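Local coordinates for sugar ABC transporter (Sugar-binding protein) (Bacillus halodurans, PDB 4YO7) that binds myo-inositol between its two lobes and probably delivers it, as the solute-binding protein of an ABC transporter, for uptake, at residues E95-P109 against M121-R134. Numbering follows the deposited sequence.
Sequences ENFISRNVDAIIVNP and MVNDAGIPIIIANR. With INS (1,2,3,4,5,6-hexahydroxy-cyclohexane), chain F.
Parallel strands 104-107 and 129-132, joined through helix 112-125 as a beta-alpha-beta unit, pair in one lobe of the periplasmic-binding-protein fold; strand 129-132 runs into N133 and R134 of the inositol pocket, with N108 and P109 behind them as second shell. I105 and V107 each give an N-H and take one: I105 N bonds P128 O and I105 O takes I130 N (2.8 Å), then V107 N bonds I130 O and V107 O takes A132 N. On the I105/V107 face, under helices 87-100 and 112-125, I105 CD1 meets V122 CG1 tip to tip at 3.9 Å and I127 CG2 obliquely at 4.1 Å. Farther out, I98 CD1 reaches M121 CG (3.5 Å), and selenomethionine M121, bent at chi3, lays SE across E95 CG (3.6 Å). At the pocket end, chi1 (170°) turns the N108 amide toward A132 O, which ND2 meets almost straight (2.9 Å, 176° at hydrogen); R134 N reaches that oxygen from the opposite face. R134 NH1 bonds P109 O (3.1 Å), while NE and NH2 hold inositol O6 and O1; N133 OD1 and ND2 take O6 and O5. P109 O thus restrains the guanidinium's rotation, and N108, its OD1 bonded to S53 OG, probably steadies the ligand-binding turn.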
ATOM      1  N   GLU A  95      12.299 -14.175 -13.942  1.00  8.23           N
ATOM      2  CA  GLU A  95      12.876 -15.134 -14.891  1.00  8.45           C
ATOM      3  C   GLU A  95      14.070 -15.882 -14.273  1.00 11.04           C
ATOM      4  O   GLU A  95      14.257 -17.071 -14.523  1.00 10.14           O
ATOM      5  CB  GLU A  95      13.301 -14.411 -16.165  1.00  9.84           C
ATOM      6  CG  GLU A  95      12.108 -13.981 -17.026  1.00 19.33           C
ATOM      7  CD  GLU A  95      12.493 -13.037 -18.164  1.00 40.58           C
ATOM      8  OE1 GLU A  95      13.662 -12.608 -18.231  1.00 49.17           O
ATOM      9  OE2 GLU A  95      11.614 -12.712 -18.984  1.00 43.60           O
ATOM     10  N   ASN A  96      14.886 -15.170 -13.511  1.00 11.80           N
ATOM     11  CA  ASN A  96      15.998 -15.780 -12.795  1.00  9.00           C
ATOM     12  C   ASN A  96      15.517 -16.780 -11.757  1.00  8.72           C
ATOM     13  O   ASN A  96      16.053 -17.877 -11.644  1.00  9.66           O
ATOM     14  CB  ASN A  96      16.871 -14.699 -12.141  1.00 11.57           C
ATOM     15  CG  ASN A  96      18.056 -15.283 -11.388  1.00 16.59           C
ATOM     16  OD1 ASN A  96      18.000 -15.463 -10.190  1.00 17.93           O
ATOM     17  ND2 ASN A  96      19.121 -15.593 -12.097  1.00 20.49           N
ATOM     18  N   PHE A  97      14.490 -16.414 -11.005  1.00  8.38           N
ATOM     19  CA  PHE A  97      13.909 -17.352 -10.046  1.00  8.18           C
ATOM     20  C   PHE A  97      13.391 -18.618 -10.730  1.00  8.08           C
ATOM     21  O   PHE A  97      13.580 -19.708 -10.227  1.00  8.14           O
ATOM     22  CB  PHE A  97      12.766 -16.714  -9.260  1.00 10.01           C
ATOM     23  CG  PHE A  97      13.151 -15.515  -8.426  1.00  8.03           C
ATOM     24  CD1 PHE A  97      14.431 -15.314  -7.939  1.00 11.74           C
ATOM     25  CD2 PHE A  97      12.152 -14.603  -8.081  1.00  7.82           C
ATOM     26  CE1 PHE A  97      14.714 -14.190  -7.161  1.00 14.98           C
ATOM     27  CE2 PHE A  97      12.441 -13.505  -7.322  1.00  9.68           C
ATOM     28  CZ  PHE A  97      13.708 -13.302  -6.855  1.00 11.63           C
ATOM     29  N   ILE A  98      12.741 -18.481 -11.887  1.00  7.99           N
ATOM     30  CA  ILE A  98      12.282 -19.638 -12.641  1.00  7.99           C
ATOM     31  C   ILE A  98      13.468 -20.481 -13.097  1.00  8.30           C
ATOM     32  O   ILE A  98      13.457 -21.696 -12.939  1.00 10.45           O
ATOM     33  CB  ILE A  98      11.454 -19.216 -13.848  1.00  7.97           C
ATOM     34  CG1 ILE A  98      10.140 -18.612 -13.361  1.00  7.69           C
ATOM     35  CG2 ILE A  98      11.197 -20.396 -14.770  1.00  8.11           C
ATOM     36  CD1 ILE A  98       9.332 -17.913 -14.448  1.00 10.43           C
ATOM     37  N   SER A  99      14.495 -19.836 -13.619  1.00  8.58           N
ATOM     38  CA  SER A  99      15.624 -20.591 -14.144  1.00  8.95           C
ATOM     39  C   SER A  99      16.408 -21.346 -13.060  1.00 10.87           C
ATOM     40  O   SER A  99      17.013 -22.385 -13.344  1.00  9.31           O
ATOM     41  CB  SER A  99      16.549 -19.688 -14.934  1.00 10.46           C
ATOM     42  OG  SER A  99      17.370 -18.864 -14.131  1.00 19.68           O
ATOM     43  N   ARG A 100      16.388 -20.809 -11.844  0.61  8.18           N
ATOM     44  CA  ARG A 100      16.986 -21.439 -10.665  0.61  8.36           C
ATOM     45  C   ARG A 100      16.142 -22.583 -10.118  0.61 10.03           C
ATOM     46  O   ARG A 100      16.609 -23.369  -9.286  0.61 10.31           O
ATOM     47  CB  ARG A 100      17.167 -20.409  -9.540  0.61  9.69           C
ATOM     48  CG  ARG A 100      18.272 -19.415  -9.683  0.61 17.70           C
ATOM     49  CD  ARG A 100      18.073 -18.359  -8.591  0.61 17.68           C
ATOM     50  NE  ARG A 100      19.185 -17.405  -8.502  0.61 20.71           N
ATOM     51  CZ  ARG A 100      20.211 -17.514  -7.664  0.61 29.52           C
ATOM     52  NH1 ARG A 100      20.291 -18.538  -6.825  0.61 20.74           N
ATOM     53  NH2 ARG A 100      21.172 -16.597  -7.669  0.61 33.09           N
ATOM     54  N   ASN A 101      14.888 -22.644 -10.567  1.00  8.57           N
ATOM     55  CA  ASN A 101      13.878 -23.580 -10.086  1.00  8.55           C
ATOM     56  C   ASN A 101      13.595 -23.427  -8.594  1.00  9.11           C
ATOM     57  O   ASN A 101      13.589 -24.411  -7.842  1.00  8.16           O
ATOM     58  CB  ASN A 101      14.253 -25.035 -10.418  1.00  9.82           C
ATOM     59  CG  ASN A 101      13.041 -25.937 -10.491  1.00 12.03           C
ATOM     60  OD1 ASN A 101      11.934 -25.476 -10.788  1.00 12.69           O
ATOM     61  ND2 ASN A 101      13.228 -27.219 -10.213  1.00 10.87           N
ATOM     62  N   VAL A 102      13.371 -22.193  -8.156  1.00  7.60           N
ATOM     63  CA  VAL A 102      12.989 -21.962  -6.767  1.00  7.83           C
ATOM     64  C   VAL A 102      11.674 -22.664  -6.453  1.00  7.42           C
ATOM     65  O   VAL A 102      10.905 -23.044  -7.340  1.00  8.61           O
ATOM     66  CB  VAL A 102      12.865 -20.456  -6.422  1.00  7.43           C
ATOM     67  CG1 VAL A 102      14.176 -19.701  -6.717  1.00 10.50           C
ATOM     68  CG2 VAL A 102      11.690 -19.818  -7.171  1.00  7.40           C
ATOM     69  N   ASP A 103      11.417 -22.836  -5.165  1.00  7.06           N
ATOM     70  CA  ASP A 103      10.259 -23.589  -4.697  1.00  6.62           C
ATOM     71  C   ASP A 103       8.996 -22.754  -4.568  1.00  7.56           C
ATOM     72  O   ASP A 103       7.888 -23.296  -4.625  1.00  9.89           O
ATOM     73  CB  ASP A 103      10.615 -24.252  -3.371  1.00  8.55           C
ATOM     74  CG  ASP A 103      11.729 -25.243  -3.524  1.00  8.39           C
ATOM     75  OD1 ASP A 103      11.445 -26.391  -3.952  1.00 15.52           O
ATOM     76  OD2 ASP A 103      12.889 -24.870  -3.234  1.00  9.43           O
ATOM     77  N   ALA A 104       9.161 -21.447  -4.438  1.00  8.54           N
ATOM     78  CA  ALA A 104       8.041 -20.508  -4.480  1.00  8.82           C
ATOM     79  C   ALA A 104       8.572 -19.121  -4.741  1.00  5.83           C
ATOM     80  O   ALA A 104       9.734 -18.827  -4.473  1.00  7.41           O
ATOM     81  CB  ALA A 104       7.226 -20.523  -3.189  1.00  7.83           C
ATOM     82  N   ILE A 105       7.693 -18.274  -5.278  1.00  5.58           N
ATOM     83  CA  ILE A 105       8.014 -16.887  -5.600  1.00  5.86           C
ATOM     84  C   ILE A 105       7.008 -15.976  -4.910  1.00  7.29           C
ATOM     85  O   ILE A 105       5.826 -16.258  -4.908  1.00  9.89           O
ATOM     86  CB  ILE A 105       8.001 -16.651  -7.109  1.00  9.37           C
ATOM     87  CG1 ILE A 105       9.154 -17.444  -7.732  1.00 10.40           C
ATOM     88  CG2 ILE A 105       8.120 -15.169  -7.443  1.00  8.78           C
ATOM     89  CD1 ILE A 105       9.125 -17.507  -9.245  1.00  9.48           C
ATOM     90  N   ILE A 106       7.517 -14.899  -4.323  1.00  6.97           N
ATOM     91  CA  ILE A 106       6.690 -13.808  -3.793  1.00  7.65           C
ATOM     92  C   ILE A 106       6.970 -12.582  -4.649  1.00  7.60           C
ATOM     93  O   ILE A 106       8.127 -12.161  -4.769  1.00  7.72           O
ATOM     94  CB  ILE A 106       6.986 -13.473  -2.307  1.00  6.83           C
ATOM     95  CG1 ILE A 106       6.794 -14.701  -1.420  1.00  7.70           C
ATOM     96  CG2 ILE A 106       6.097 -12.304  -1.844  1.00  8.16           C
ATOM     97  CD1 ILE A 106       7.284 -14.496   0.010  1.00  8.18           C
ATOM     98  N   VAL A 107       5.909 -12.016  -5.238  1.00  6.18           N
ATOM     99  CA  VAL A 107       5.997 -10.754  -5.988  1.00  6.64           C
ATOM    100  C   VAL A 107       5.057  -9.689  -5.433  1.00 10.19           C
ATOM    101  O   VAL A 107       3.897  -9.950  -5.158  1.00  9.50           O
ATOM    102  CB  VAL A 107       5.651 -10.940  -7.481  1.00  9.32           C
ATOM    103  CG1 VAL A 107       5.600  -9.599  -8.228  1.00 11.81           C
ATOM    104  CG2 VAL A 107       6.665 -11.840  -8.136  1.00 12.17           C
ATOM    105  N   ASN A 108       5.608  -8.493  -5.280  1.00 13.55           N
ATOM    106  CA  ASN A 108       4.870  -7.245  -5.066  1.00 14.21           C
ATOM    107  C   ASN A 108       4.927  -6.421  -6.402  1.00 11.90           C
ATOM    108  O   ASN A 108       5.960  -5.844  -6.703  1.00 11.68           O
ATOM    109  CB  ASN A 108       5.537  -6.547  -3.872  1.00 12.37           C
ATOM    110  CG  ASN A 108       5.079  -5.147  -3.654  1.00 12.24           C
ATOM    111  OD1 ASN A 108       5.852  -4.219  -3.809  1.00 12.87           O
ATOM    112  ND2 ASN A 108       3.826  -4.978  -3.211  1.00 14.15           N
ATOM    113  N   PRO A 109       3.862  -6.451  -7.244  1.00  6.66           N
ATOM    114  CA  PRO A 109       4.066  -6.034  -8.649  1.00  8.13           C
ATOM    115  C   PRO A 109       4.302  -4.554  -8.864  1.00  9.04           C
ATOM    116  O   PRO A 109       3.590  -3.739  -8.313  1.00  9.13           O
ATOM    117  CB  PRO A 109       2.758  -6.401  -9.352  1.00 14.05           C
ATOM    118  CG  PRO A 109       1.901  -7.070  -8.349  1.00 19.47           C
ATOM    119  CD  PRO A 109       2.577  -7.160  -7.042  1.00 11.36           C
HETATM  120  N   MSE A 121       3.808 -16.449 -16.653  1.00 12.12           N
HETATM  121  CA  MSE A 121       5.100 -17.092 -16.811  1.00 10.30           C
HETATM  122  C   MSE A 121       5.408 -18.058 -15.668  1.00  9.75           C
HETATM  123  O   MSE A 121       5.880 -19.184 -15.907  1.00 11.36           O
HETATM  124  CB  MSE A 121       6.175 -16.004 -16.916  1.00 15.04           C
HETATM  125  CG  MSE A 121       7.541 -16.502 -17.149  1.00 36.26           C
HETATM  126 SE   MSE A 121       8.731 -14.992 -17.495  1.00 59.41          SE
HETATM  127  CE  MSE A 121       8.527 -13.870 -15.937  1.00 24.55           C
ATOM    128  N   VAL A 122       5.132 -17.632 -14.433  1.00  8.48           N
ATOM    129  CA  VAL A 122       5.443 -18.442 -13.282  1.00  8.07           C
ATOM    130  C   VAL A 122       4.462 -19.619 -13.262  1.00  8.10           C
ATOM    131  O   VAL A 122       4.864 -20.731 -12.982  1.00  8.86           O
ATOM    132  CB  VAL A 122       5.418 -17.616 -11.972  1.00  9.77           C
ATOM    133  CG1 VAL A 122       5.690 -18.475 -10.756  1.00  8.92           C
ATOM    134  CG2 VAL A 122       6.451 -16.549 -12.056  1.00  8.80           C
ATOM    135  N   ASN A 123       3.190 -19.376 -13.561  1.00 10.28           N
ATOM    136  CA  ASN A 123       2.236 -20.494 -13.671  1.00 10.01           C
ATOM    137  C   ASN A 123       2.696 -21.537 -14.708  1.00 10.43           C
ATOM    138  O   ASN A 123       2.645 -22.750 -14.450  1.00 11.63           O
ATOM    139  CB  ASN A 123       0.848 -20.022 -14.050  1.00 11.43           C
ATOM    140  CG  ASN A 123       0.091 -19.368 -12.906  1.00 12.31           C
ATOM    141  OD1 ASN A 123       0.369 -19.592 -11.722  1.00 14.82           O
ATOM    142  ND2 ASN A 123      -0.896 -18.582 -13.266  1.00 13.52           N
ATOM    143  N   ASP A 124       3.147 -21.076 -15.874  1.00  9.98           N
ATOM    144  CA  ASP A 124       3.629 -22.002 -16.911  1.00 14.89           C
ATOM    145  C   ASP A 124       4.822 -22.791 -16.408  1.00 14.35           C
ATOM    146  O   ASP A 124       4.991 -23.929 -16.808  1.00 14.17           O
ATOM    147  CB  ASP A 124       4.009 -21.274 -18.204  1.00 13.82           C
ATOM    148  CG  ASP A 124       2.797 -20.817 -19.006  1.00 28.12           C
ATOM    149  OD1 ASP A 124       1.683 -21.318 -18.763  1.00 31.71           O
ATOM    150  OD2 ASP A 124       2.973 -19.962 -19.890  1.00 33.63           O
ATOM    151  N   ALA A 125       5.624 -22.204 -15.516  1.00  8.81           N
ATOM    152  CA  ALA A 125       6.800 -22.877 -14.957  1.00 13.36           C
ATOM    153  C   ALA A 125       6.439 -23.888 -13.882  1.00 12.05           C
ATOM    154  O   ALA A 125       7.279 -24.667 -13.455  1.00 11.21           O
ATOM    155  CB  ALA A 125       7.789 -21.841 -14.390  1.00 11.98           C
ATOM    156  N   GLY A 126       5.194 -23.847 -13.412  1.00 10.24           N
ATOM    157  CA  GLY A 126       4.724 -24.767 -12.401  1.00 12.00           C
ATOM    158  C   GLY A 126       5.246 -24.445 -11.012  1.00 13.13           C
ATOM    159  O   GLY A 126       5.387 -25.335 -10.182  1.00 16.85           O
ATOM    160  N   ILE A 127       5.543 -23.170 -10.762  1.00  8.03           N
ATOM    161  CA  ILE A 127       6.074 -22.718  -9.469  1.00  8.82           C
ATOM    162  C   ILE A 127       4.987 -21.891  -8.774  1.00  8.19           C
ATOM    163  O   ILE A 127       4.363 -21.059  -9.393  1.00  9.00           O
ATOM    164  CB  ILE A 127       7.361 -21.876  -9.653  1.00  6.61           C
ATOM    165  CG1 ILE A 127       8.457 -22.709 -10.337  1.00 11.87           C
ATOM    166  CG2 ILE A 127       7.872 -21.316  -8.323  1.00  8.37           C
ATOM    167  CD1 ILE A 127       9.716 -21.909 -10.696  1.00  9.83           C
ATOM    168  N   PRO A 128       4.716 -22.153  -7.493  1.00  6.72           N
ATOM    169  CA  PRO A 128       3.733 -21.288  -6.812  1.00  5.77           C
ATOM    170  C   PRO A 128       4.144 -19.824  -6.763  1.00  8.57           C
ATOM    171  O   PRO A 128       5.297 -19.498  -6.518  1.00  8.30           O
ATOM    172  CB  PRO A 128       3.662 -21.851  -5.392  1.00 12.39           C
ATOM    173  CG  PRO A 128       4.372 -23.151  -5.403  1.00 15.36           C
ATOM    174  CD  PRO A 128       5.196 -23.263  -6.644  1.00  9.07           C
ATOM    175  N   ILE A 129       3.178 -18.939  -6.966  1.00  8.77           N
ATOM    176  CA  ILE A 129       3.445 -17.504  -6.895  1.00  8.83           C
ATOM    177  C   ILE A 129       2.442 -16.826  -5.952  1.00  8.93           C
ATOM    178  O   ILE A 129       1.207 -16.910  -6.120  1.00  8.30           O
ATOM    179  CB  ILE A 129       3.424 -16.864  -8.276  1.00  9.00           C
ATOM    180  CG1 ILE A 129       3.676 -15.338  -8.125  1.00 11.96           C
ATOM    181  CG2 ILE A 129       2.160 -17.204  -9.060  1.00 12.46           C
ATOM    182  CD1 ILE A 129       4.156 -14.693  -9.326  1.00 18.16           C
ATOM    183  N   ILE A 130       3.014 -16.185  -4.947  1.00  8.59           N
ATOM    184  CA  ILE A 130       2.267 -15.474  -3.932  1.00  6.65           C
ATOM    185  C   ILE A 130       2.362 -13.998  -4.285  1.00  9.42           C
ATOM    186  O   ILE A 130       3.460 -13.481  -4.450  1.00  7.72           O
ATOM    187  CB  ILE A 130       2.852 -15.698  -2.509  1.00 10.11           C
ATOM    188  CG1 ILE A 130       2.942 -17.196  -2.115  1.00 14.33           C
ATOM    189  CG2 ILE A 130       2.081 -14.879  -1.456  1.00 11.53           C
ATOM    190  CD1 ILE A 130       1.914 -18.140  -2.662  1.00 21.56           C
ATOM    191  N   ILE A 131       1.227 -13.319  -4.391  1.00  8.34           N
ATOM    192  CA  ILE A 131       1.204 -11.868  -4.645  1.00  6.14           C
ATOM    193  C   ILE A 131       1.003 -11.141  -3.313  1.00  6.72           C
ATOM    194  O   ILE A 131       0.090 -11.439  -2.551  1.00  8.56           O
ATOM    195  CB  ILE A 131       0.100 -11.490  -5.643  1.00  5.84           C
ATOM    196  CG1 ILE A 131       0.313 -12.211  -6.986  1.00  9.38           C
ATOM    197  CG2 ILE A 131      -0.008  -9.953  -5.811  1.00  7.41           C
ATOM    198  CD1 ILE A 131       1.549 -11.839  -7.733  1.00  7.59           C
ATOM    199  N   ALA A 132       1.907 -10.209  -3.018  1.00  8.48           N
ATOM    200  CA  ALA A 132       1.838  -9.464  -1.783  1.00  7.31           C
ATOM    201  C   ALA A 132       1.545  -7.984  -2.020  1.00  6.96           C
ATOM    202  O   ALA A 132       2.189  -7.348  -2.859  1.00  7.77           O
ATOM    203  CB  ALA A 132       3.137  -9.609  -1.008  1.00  7.78           C
ATOM    204  N   ASN A 133       0.554  -7.494  -1.258  1.00  6.30           N
ATOM    205  CA  ASN A 133       0.229  -6.092  -1.044  1.00  7.59           C
ATOM    206  C   ASN A 133      -0.366  -5.310  -2.219  1.00  8.25           C
ATOM    207  O   ASN A 133      -1.244  -4.497  -2.000  1.00  8.63           O
ATOM    208  CB  ASN A 133       1.474  -5.376  -0.513  1.00  9.08           C
ATOM    209  CG  ASN A 133       1.339  -3.872  -0.528  1.00  7.56           C
ATOM    210  OD1 ASN A 133       1.752  -3.230  -1.487  1.00  7.84           O
ATOM    211  ND2 ASN A 133       0.793  -3.300   0.536  1.00  8.53           N
ATOM    212  N   ARG A 134       0.095  -5.543  -3.442  1.00  7.12           N
ATOM    213  CA  ARG A 134      -0.510  -4.917  -4.624  1.00  6.87           C
ATOM    214  C   ARG A 134      -1.223  -5.949  -5.482  1.00  8.50           C
ATOM    215  O   ARG A 134      -0.617  -6.899  -5.957  1.00  8.43           O
ATOM    216  CB  ARG A 134       0.541  -4.196  -5.460  1.00  6.01           C
ATOM    217  CG  ARG A 134       1.253  -3.103  -4.744  1.00  6.46           C
ATOM    218  CD  ARG A 134       2.346  -2.564  -5.616  1.00  8.31           C
ATOM    219  NE  ARG A 134       3.045  -1.416  -5.055  1.00  8.26           N
ATOM    220  CZ  ARG A 134       3.975  -0.728  -5.718  1.00  7.46           C
ATOM    221  NH1 ARG A 134       4.335  -1.086  -6.954  1.00  8.26           N
ATOM    222  NH2 ARG A 134       4.536   0.324  -5.158  1.00 10.23           N
TER
HETATM  223  C1  INS F 405       2.744   1.438  -1.960  1.00  7.14           C
HETATM  224  C2  INS F 405       3.069   2.446  -0.863  1.00  7.73           C
HETATM  225  C3  INS F 405       1.762   2.940  -0.245  1.00  7.59           C
HETATM  226  C4  INS F 405       0.951   1.781   0.347  1.00  7.38           C
HETATM  227  C5  INS F 405       0.670   0.744  -0.760  1.00  6.72           C
HETATM  228  C6  INS F 405       1.978   0.264  -1.373  1.00  7.07           C
HETATM  229  O1  INS F 405       3.966   0.924  -2.558  1.00  8.46           O
HETATM  230  O2  INS F 405       3.846   1.775   0.128  1.00  9.50           O
HETATM  231  O3  INS F 405       2.129   3.901   0.789  1.00  9.03           O
HETATM  232  O4  INS F 405      -0.315   2.265   0.818  1.00  7.59           O
HETATM  233  O5  INS F 405       0.015  -0.387  -0.159  1.00  6.97           O
HETATM  234  O6  INS F 405       1.646  -0.670  -2.473  1.00  7.20           O